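Local coordinates for putative fructosamine-3-kinase (Thermobifida fusca YX, PDB 3F7W), which is of unproven function but probably acts as a kinase of the fructosamine kinase family, phosphorylating sugar-modified amines, at residues P97-A110 with P232-A245. Numbering follows the deposited sequence.
Sequences PTPEAAERFGHQLA and PYLDRVRDAYNEVA
Val237 sits as a knob in the hole formed by Ala102, Phe105, Gly106 and Leu109. Its CG1, anti to the backbone N (chi1 173°), lies 3.8 Å from Gly106 CA, while CG2 meets the Ala102 methyl. Gly106, with no side chain, brings its CA within 4.3 Å of Tyr241 CA, where the backbones are closest, and makes a CA-H...O contact of 3.4 Å from CA to Val237 O. Ala102 O returns the favour, taking the CA-H of Val237. The axes of 99-110 and 234-244 approach to 7.0 Å at their closest, crossing at -43°: a close, glycine- and alanine-lined pair in what is probably the C-terminal lobe of a protein-kinase-like fold.

A tyrosine ring packs at each end. Tyr241 turns one face to the Ala110 methyl, a CH-pi contact with CB 4.2 Å from the ring centroid, and has Leu109 CB in plane at its edge. Near the helix starts, Tyr233 carries Pro99 on one face, its CD making another CH-pi contact, while Pro97 CB packs on Pro232 CB at 3.6 Å.

Toward solvent, the Arg236 guanidinium lays a face over Pro99 CB; Glu103 OE2 is at its edge, 4.3 Å from Arg236 NE and too far for a salt bridge. The polar link is His107 NE2 to Glu243 OE1, 3.1 Å and nearly straight (166°), in the imidazole plane.

Helix 99-110 also packs on strand 200-203, where Trp202 meets Ala102 and Val200 meets Phe105. Tyr241 OH hydrogen-bonds His113 and Arg219, and helices 219-229 and 251-270 pack against helix 234-244.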
ATOM      1  N   PRO A  97      14.497  12.001   7.249  1.00 31.42           N
ATOM      2  CA  PRO A  97      13.277  12.340   7.981  1.00 29.58           C
ATOM      3  C   PRO A  97      13.531  13.449   8.972  1.00 29.63           C
ATOM      4  O   PRO A  97      14.612  13.517   9.555  1.00 29.14           O
ATOM      5  CB  PRO A  97      12.908  11.041   8.728  1.00 30.60           C
ATOM      6  CG  PRO A  97      13.799   9.971   8.199  1.00 34.92           C
ATOM      7  CD  PRO A  97      14.968  10.626   7.521  1.00 32.32           C
ATOM      8  N   THR A  98      12.550  14.321   9.140  1.00 29.52           N
ATOM      9  CA  THR A  98      12.592  15.401  10.116  1.00 28.72           C
ATOM     10  C   THR A  98      11.243  15.488  10.810  1.00 30.56           C
ATOM     11  O   THR A  98      10.219  15.125  10.228  1.00 26.35           O
ATOM     12  CB  THR A  98      12.898  16.752   9.459  1.00 29.72           C
ATOM     13  OG1 THR A  98      11.925  17.031   8.440  1.00 29.61           O
ATOM     14  CG2 THR A  98      14.315  16.777   8.840  1.00 28.16           C
ATOM     15  N   PRO A  99      11.219  15.991  12.053  1.00 29.31           N
ATOM     16  CA  PRO A  99       9.937  16.153  12.748  1.00 29.98           C
ATOM     17  C   PRO A  99       8.980  17.143  12.040  1.00 28.97           C
ATOM     18  O   PRO A  99       7.785  16.935  12.042  1.00 31.14           O
ATOM     19  CB  PRO A  99      10.353  16.652  14.153  1.00 31.81           C
ATOM     20  CG  PRO A  99      11.736  17.177  13.999  1.00 33.31           C
ATOM     21  CD  PRO A  99      12.370  16.438  12.871  1.00 31.72           C
ATOM     22  N   GLU A 100       9.523  18.158  11.376  1.00 29.16           N
ATOM     23  CA  GLU A 100       8.720  19.112  10.613  1.00 30.16           C
ATOM     24  C   GLU A 100       7.995  18.446   9.439  1.00 29.30           C
ATOM     25  O   GLU A 100       6.812  18.701   9.186  1.00 29.90           O
ATOM     26  CB  GLU A 100       9.617  20.224  10.072  1.00 32.17           C
ATOM     27  CG  GLU A 100      10.277  21.119  11.141  1.00 38.67           C
ATOM     28  CD  GLU A 100      11.484  20.512  11.895  1.00 44.67           C
ATOM     29  OE1 GLU A 100      12.217  19.620  11.390  1.00 36.45           O
ATOM     30  OE2 GLU A 100      11.705  20.979  13.035  1.00 55.83           O
ATOM     31  N   ALA A 101       8.725  17.606   8.722  1.00 27.61           N
ATOM     32  CA  ALA A 101       8.160  16.851   7.602  1.00 28.41           C
ATOM     33  C   ALA A 101       7.120  15.856   8.121  1.00 28.19           C
ATOM     34  O   ALA A 101       6.123  15.596   7.467  1.00 27.10           O
ATOM     35  CB  ALA A 101       9.285  16.109   6.863  1.00 25.00           C
ATOM     36  N   ALA A 102       7.380  15.286   9.294  1.00 25.83           N
ATOM     37  CA  ALA A 102       6.484  14.302   9.886  1.00 25.73           C
ATOM     38  C   ALA A 102       5.118  14.903  10.194  1.00 26.35           C
ATOM     39  O   ALA A 102       4.077  14.293   9.889  1.00 26.97           O
ATOM     40  CB  ALA A 102       7.085  13.677  11.149  1.00 23.79           C
ATOM     41  N   GLU A 103       5.112  16.078  10.806  1.00 27.13           N
ATOM     42  CA  GLU A 103       3.848  16.772  11.067  1.00 30.36           C
ATOM     43  C   GLU A 103       3.101  17.064   9.770  1.00 29.18           C
ATOM     44  O   GLU A 103       1.880  16.857   9.660  1.00 28.03           O
ATOM     45  CB  GLU A 103       4.103  18.070  11.818  1.00 32.17           C
ATOM     46  CG  GLU A 103       4.752  17.873  13.167  1.00 40.17           C
ATOM     47  CD  GLU A 103       5.082  19.205  13.828  1.00 41.59           C
ATOM     48  OE1 GLU A 103       4.374  20.195  13.521  1.00 54.33           O
ATOM     49  OE2 GLU A 103       6.042  19.250  14.637  1.00 58.93           O
ATOM     50  N   ARG A 104       3.840  17.491   8.754  1.00 27.97           N
ATOM     51  CA  ARG A 104       3.212  17.835   7.492  1.00 28.79           C
ATOM     52  C   ARG A 104       2.655  16.567   6.817  1.00 27.40           C
ATOM     53  O   ARG A 104       1.547  16.576   6.282  1.00 26.98           O
ATOM     54  CB  ARG A 104       4.205  18.570   6.605  1.00 28.66           C
ATOM     55  CG  ARG A 104       4.577  19.970   7.164  1.00 33.90           C
ATOM     56  CD  ARG A 104       5.504  20.705   6.221  1.00 38.67           C
ATOM     57  NE  ARG A 104       4.737  21.069   5.037  1.00 49.89           N
ATOM     58  CZ  ARG A 104       4.004  22.175   4.923  1.00 60.39           C
ATOM     59  NH1 ARG A 104       3.952  23.070   5.916  1.00 57.40           N
ATOM     60  NH2 ARG A 104       3.322  22.388   3.799  1.00 60.59           N
ATOM     61  N   PHE A 105       3.383  15.467   6.938  1.00 25.37           N
ATOM     62  CA  PHE A 105       2.959  14.190   6.349  1.00 23.98           C
ATOM     63  C   PHE A 105       1.676  13.678   7.000  1.00 25.37           C
ATOM     64  O   PHE A 105       0.810  13.142   6.327  1.00 24.61           O
ATOM     65  CB  PHE A 105       4.085  13.182   6.455  1.00 26.42           C
ATOM     66  CG  PHE A 105       3.778  11.850   5.845  1.00 25.13           C
ATOM     67  CD1 PHE A 105       3.197  11.754   4.580  1.00 26.74           C
ATOM     68  CD2 PHE A 105       4.029  10.675   6.556  1.00 27.64           C
ATOM     69  CE1 PHE A 105       2.931  10.491   4.021  1.00 25.11           C
ATOM     70  CE2 PHE A 105       3.765   9.453   6.006  1.00 30.15           C
ATOM     71  CZ  PHE A 105       3.192   9.362   4.732  1.00 30.92           C
ATOM     72  N   GLY A 106       1.538  13.878   8.317  1.00 24.06           N
ATOM     73  CA  GLY A 106       0.298  13.546   9.025  1.00 24.87           C
ATOM     74  C   GLY A 106      -0.911  14.219   8.396  1.00 24.58           C
ATOM     75  O   GLY A 106      -1.930  13.594   8.150  1.00 25.01           O
ATOM     76  N   HIS A 107      -0.792  15.503   8.127  1.00 25.37           N
ATOM     77  CA  HIS A 107      -1.862  16.242   7.453  1.00 25.63           C
ATOM     78  C   HIS A 107      -2.145  15.724   6.033  1.00 25.04           C
ATOM     79  O   HIS A 107      -3.301  15.636   5.613  1.00 24.87           O
ATOM     80  CB  HIS A 107      -1.504  17.724   7.388  1.00 24.82           C
ATOM     81  CG  HIS A 107      -1.492  18.414   8.724  1.00 26.79           C
ATOM     82  ND1 HIS A 107      -0.909  19.653   8.906  1.00 30.78           N
ATOM     83  CD2 HIS A 107      -2.021  18.069   9.925  1.00 29.56           C
ATOM     84  CE1 HIS A 107      -1.073  20.031  10.164  1.00 36.70           C
ATOM     85  NE2 HIS A 107      -1.737  19.086  10.807  1.00 31.61           N
ATOM     86  N   GLN A 108      -1.085  15.448   5.279  1.00 26.32           N
ATOM     87  CA  GLN A 108      -1.192  14.913   3.937  1.00 26.15           C
ATOM     88  C   GLN A 108      -1.985  13.619   3.917  1.00 27.04           C
ATOM     89  O   GLN A 108      -2.856  13.424   3.060  1.00 24.95           O
ATOM     90  CB  GLN A 108       0.190  14.652   3.325  1.00 25.01           C
ATOM     91  CG  GLN A 108       1.059  15.872   3.018  1.00 25.93           C
ATOM     92  CD  GLN A 108       2.388  15.474   2.438  1.00 29.24           C
ATOM     93  OE1 GLN A 108       3.313  15.033   3.171  1.00 25.91           O
ATOM     94  NE2 GLN A 108       2.482  15.525   1.097  1.00 27.28           N
ATOM     95  N   LEU A 109      -1.654  12.716   4.828  1.00 27.31           N
ATOM     96  CA  LEU A 109      -2.348  11.429   4.904  1.00 24.41           C
ATOM     97  C   LEU A 109      -3.816  11.558   5.286  1.00 24.45           C
ATOM     98  O   LEU A 109      -4.660  10.835   4.763  1.00 26.05           O
ATOM     99  CB  LEU A 109      -1.653  10.503   5.926  1.00 26.35           C
ATOM    100  CG  LEU A 109      -0.383   9.739   5.561  1.00 33.37           C
ATOM    101  CD1 LEU A 109       0.053   8.919   6.825  1.00 34.86           C
ATOM    102  CD2 LEU A 109      -0.575   8.832   4.342  1.00 30.28           C
ATOM    103  N   ALA A 110      -4.121  12.431   6.247  1.00 26.62           N
ATOM    104  CA  ALA A 110      -5.496  12.690   6.624  1.00 26.81           C
ATOM    105  C   ALA A 110      -6.327  13.158   5.417  1.00 24.78           C
ATOM    106  O   ALA A 110      -7.432  12.683   5.216  1.00 26.55           O
ATOM    107  CB  ALA A 110      -5.566  13.741   7.793  1.00 23.83           C
ATOM    108  N   PRO A 232      10.059   6.587  11.088  1.00 26.32           N
ATOM    109  CA  PRO A 232      10.642   7.740  11.773  1.00 28.03           C
ATOM    110  C   PRO A 232       9.558   8.701  12.188  1.00 26.21           C
ATOM    111  O   PRO A 232       8.643   8.965  11.398  1.00 24.84           O
ATOM    112  CB  PRO A 232      11.559   8.345  10.709  1.00 31.28           C
ATOM    113  CG  PRO A 232      11.928   7.139   9.823  1.00 30.19           C
ATOM    114  CD  PRO A 232      10.640   6.376   9.747  1.00 28.56           C
ATOM    115  N   TYR A 233       9.637   9.210  13.424  1.00 26.43           N
ATOM    116  CA  TYR A 233       8.688  10.215  13.917  1.00 28.60           C
ATOM    117  C   TYR A 233       7.216   9.769  13.825  1.00 28.34           C
ATOM    118  O   TYR A 233       6.333  10.591  13.603  1.00 28.29           O
ATOM    119  CB  TYR A 233       8.904  11.572  13.194  1.00 29.23           C
ATOM    120  CG  TYR A 233      10.313  12.078  13.358  1.00 25.37           C
ATOM    121  CD1 TYR A 233      10.788  12.497  14.616  1.00 32.34           C
ATOM    122  CD2 TYR A 233      11.207  12.079  12.291  1.00 27.03           C
ATOM    123  CE1 TYR A 233      12.081  12.926  14.772  1.00 33.82           C
ATOM    124  CE2 TYR A 233      12.506  12.495  12.444  1.00 33.85           C
ATOM    125  CZ  TYR A 233      12.951  12.910  13.686  1.00 33.13           C
ATOM    126  OH  TYR A 233      14.250  13.345  13.840  1.00 33.05           O
ATOM    127  N   LEU A 234       6.972   8.469  14.007  1.00 28.33           N
ATOM    128  CA  LEU A 234       5.616   7.921  13.947  1.00 28.78           C
ATOM    129  C   LEU A 234       4.623   8.693  14.787  1.00 29.01           C
ATOM    130  O   LEU A 234       3.565   9.046  14.292  1.00 29.31           O
ATOM    131  CB  LEU A 234       5.582   6.463  14.384  1.00 30.97           C
ATOM    132  CG  LEU A 234       4.209   5.794  14.327  1.00 31.80           C
ATOM    133  CD1 LEU A 234       3.598   5.802  12.898  1.00 27.32           C
ATOM    134  CD2 LEU A 234       4.315   4.370  14.859  1.00 33.24           C
ATOM    135  N   ASP A 235       4.950   8.972  16.053  1.00 28.14           N
ATOM    136  CA  ASP A 235       3.995   9.663  16.915  1.00 28.20           C
ATOM    137  C   ASP A 235       3.674  11.079  16.432  1.00 28.17           C
ATOM    138  O   ASP A 235       2.531  11.523  16.549  1.00 26.63           O
ATOM    139  CB  ASP A 235       4.495   9.704  18.359  1.00 31.30           C
ATOM    140  CG  ASP A 235       4.421   8.357  19.036  1.00 35.16           C
ATOM    141  OD1 ASP A 235       3.581   7.547  18.625  1.00 38.79           O
ATOM    142  OD2 ASP A 235       5.195   8.127  19.987  1.00 42.28           O
ATOM    143  N   ARG A 236       4.663  11.787  15.888  1.00 27.97           N
ATOM    144  CA  ARG A 236       4.393  13.106  15.305  1.00 27.99           C
ATOM    145  C   ARG A 236       3.471  13.032  14.095  1.00 27.19           C
ATOM    146  O   ARG A 236       2.621  13.902  13.920  1.00 26.43           O
ATOM    147  CB  ARG A 236       5.657  13.822  14.892  1.00 28.99           C
ATOM    148  CG  ARG A 236       6.410  14.434  16.050  1.00 35.08           C
ATOM    149  CD  ARG A 236       7.535  15.320  15.551  1.00 43.67           C
ATOM    150  NE  ARG A 236       8.161  16.106  16.623  1.00 47.38           N
ATOM    151  CZ  ARG A 236       9.040  15.632  17.502  1.00 48.31           C
ATOM    152  NH1 ARG A 236       9.406  14.351  17.491  1.00 49.89           N
ATOM    153  NH2 ARG A 236       9.557  16.448  18.415  1.00 53.15           N
ATOM    154  N   VAL A 237       3.642  12.006  13.265  1.00 27.20           N
ATOM    155  CA  VAL A 237       2.765  11.813  12.105  1.00 27.67           C
ATOM    156  C   VAL A 237       1.357  11.555  12.608  1.00 28.02           C
ATOM    157  O   VAL A 237       0.436  12.197  12.155  1.00 25.64           O
ATOM    158  CB  VAL A 237       3.215  10.653  11.189  1.00 28.01           C
ATOM    159  CG1 VAL A 237       2.154  10.364  10.059  1.00 24.75           C
ATOM    160  CG2 VAL A 237       4.645  10.944  10.609  1.00 25.82           C
ATOM    161  N   ARG A 238       1.204  10.617  13.543  1.00 28.77           N
ATOM    162  CA  ARG A 238      -0.127  10.258  14.066  1.00 31.40           C
ATOM    163  C   ARG A 238      -0.782  11.398  14.817  1.00 29.63           C
ATOM    164  O   ARG A 238      -1.974  11.596  14.683  1.00 31.19           O
ATOM    165  CB  ARG A 238      -0.062   9.012  14.975  1.00 32.30           C
ATOM    166  CG  ARG A 238       0.168   7.738  14.194  1.00 36.53           C
ATOM    167  CD  ARG A 238      -0.124   6.482  15.013  1.00 36.38           C
ATOM    168  NE  ARG A 238       0.767   6.386  16.171  1.00 34.93           N
ATOM    169  CZ  ARG A 238       1.167   5.246  16.726  1.00 29.83           C
ATOM    170  NH1 ARG A 238       0.771   4.060  16.266  1.00 30.31           N
ATOM    171  NH2 ARG A 238       1.965   5.297  17.761  1.00 29.10           N
ATOM    172  N   ASP A 239      -0.018  12.139  15.619  1.00 29.65           N
ATOM    173  CA  ASP A 239      -0.550  13.300  16.318  1.00 29.69           C
ATOM    174  C   ASP A 239      -1.081  14.367  15.362  1.00 28.97           C
ATOM    175  O   ASP A 239      -2.177  14.893  15.558  1.00 26.93           O
ATOM    176  CB  ASP A 239       0.517  13.938  17.235  1.00 30.81           C
ATOM    177  CG  ASP A 239       0.822  13.106  18.469  1.00 32.16           C
ATOM    178  OD1 ASP A 239       0.126  12.109  18.728  1.00 35.41           O
ATOM    179  OD2 ASP A 239       1.789  13.456  19.177  1.00 37.79           O
ATOM    180  N   ALA A 240      -0.293  14.696  14.342  1.00 27.11           N
ATOM    181  CA  ALA A 240      -0.712  15.664  13.311  1.00 27.26           C
ATOM    182  C   ALA A 240      -1.933  15.132  12.541  1.00 27.38           C
ATOM    183  O   ALA A 240      -2.902  15.851  12.352  1.00 27.56           O
ATOM    184  CB  ALA A 240       0.444  16.000  12.381  1.00 26.26           C
ATOM    185  N   TYR A 241      -1.923  13.855  12.171  1.00 27.21           N
ATOM    186  CA  TYR A 241      -3.112  13.210  11.570  1.00 26.79           C
ATOM    187  C   TYR A 241      -4.372  13.373  12.419  1.00 27.95           C
ATOM    188  O   TYR A 241      -5.443  13.795  11.937  1.00 26.47           O
ATOM    189  CB  TYR A 241      -2.797  11.728  11.369  1.00 27.22           C
ATOM    190  CG  TYR A 241      -3.866  10.952  10.663  1.00 25.20           C
ATOM    191  CD1 TYR A 241      -4.991  10.474  11.360  1.00 26.78           C
ATOM    192  CD2 TYR A 241      -3.764  10.684   9.305  1.00 25.67           C
ATOM    193  CE1 TYR A 241      -5.990   9.751  10.710  1.00 25.60           C
ATOM    194  CE2 TYR A 241      -4.773   9.951   8.636  1.00 26.64           C
ATOM    195  CZ  TYR A 241      -5.870   9.485   9.364  1.00 28.09           C
ATOM    196  OH  TYR A 241      -6.860   8.763   8.741  1.00 27.03           O
ATOM    197  N   ASN A 242      -4.235  13.039  13.689  1.00 28.25           N
ATOM    198  CA  ASN A 242      -5.336  13.118  14.659  1.00 29.89           C
ATOM    199  C   ASN A 242      -5.819  14.547  14.935  1.00 30.28           C
ATOM    200  O   ASN A 242      -6.946  14.740  15.371  1.00 31.23           O
ATOM    201  CB  ASN A 242      -4.955  12.373  15.958  1.00 29.24           C
ATOM    202  CG  ASN A 242      -5.135  10.849  15.851  1.00 33.36           C
ATOM    203  OD1 ASN A 242      -6.072  10.367  15.214  1.00 33.92           O
ATOM    204  ND2 ASN A 242      -4.242  10.091  16.486  1.00 32.54           N
ATOM    205  N   GLU A 243      -5.002  15.555  14.648  1.00 34.04           N
ATOM    206  CA  GLU A 243      -5.438  16.943  14.806  1.00 37.83           C
ATOM    207  C   GLU A 243      -6.544  17.246  13.836  1.00 37.31           C
ATOM    208  O   GLU A 243      -7.478  17.954  14.177  1.00 37.29           O
ATOM    209  CB  GLU A 243      -4.332  17.933  14.492  1.00 39.02           C
ATOM    210  CG  GLU A 243      -3.296  18.112  15.557  1.00 44.27           C
ATOM    211  CD  GLU A 243      -2.094  18.914  15.061  1.00 43.94           C
ATOM    212  OE1 GLU A 243      -2.064  19.382  13.873  1.00 45.86           O
ATOM    213  OE2 GLU A 243      -1.175  19.064  15.878  1.00 48.75           O
ATOM    214  N   VAL A 244      -6.418  16.713  12.621  1.00 34.16           N
ATOM    215  CA  VAL A 244      -7.270  17.094  11.507  1.00 34.71           C
ATOM    216  C   VAL A 244      -8.357  16.063  11.173  1.00 35.25           C
ATOM    217  O   VAL A 244      -9.401  16.428  10.652  1.00 33.19           O
ATOM    218  CB  VAL A 244      -6.436  17.417  10.233  1.00 36.27           C
ATOM    219  CG1 VAL A 244      -5.427  18.546  10.516  1.00 36.57           C
ATOM    220  CG2 VAL A 244      -5.729  16.221   9.745  1.00 37.16           C
ATOM    221  N   ALA A 245      -8.088  14.781  11.427  1.00 34.68           N
ATOM    222  CA  ALA A 245      -9.063  13.714  11.207  1.00 32.81           C
ATOM    223  C   ALA A 245      -8.966  12.707  12.344  1.00 30.84           C
ATOM    224  O   ALA A 245      -8.580  11.572  12.115  1.00 27.73           O
ATOM    225  CB  ALA A 245      -8.835  13.028   9.854  1.00 29.61           C
TER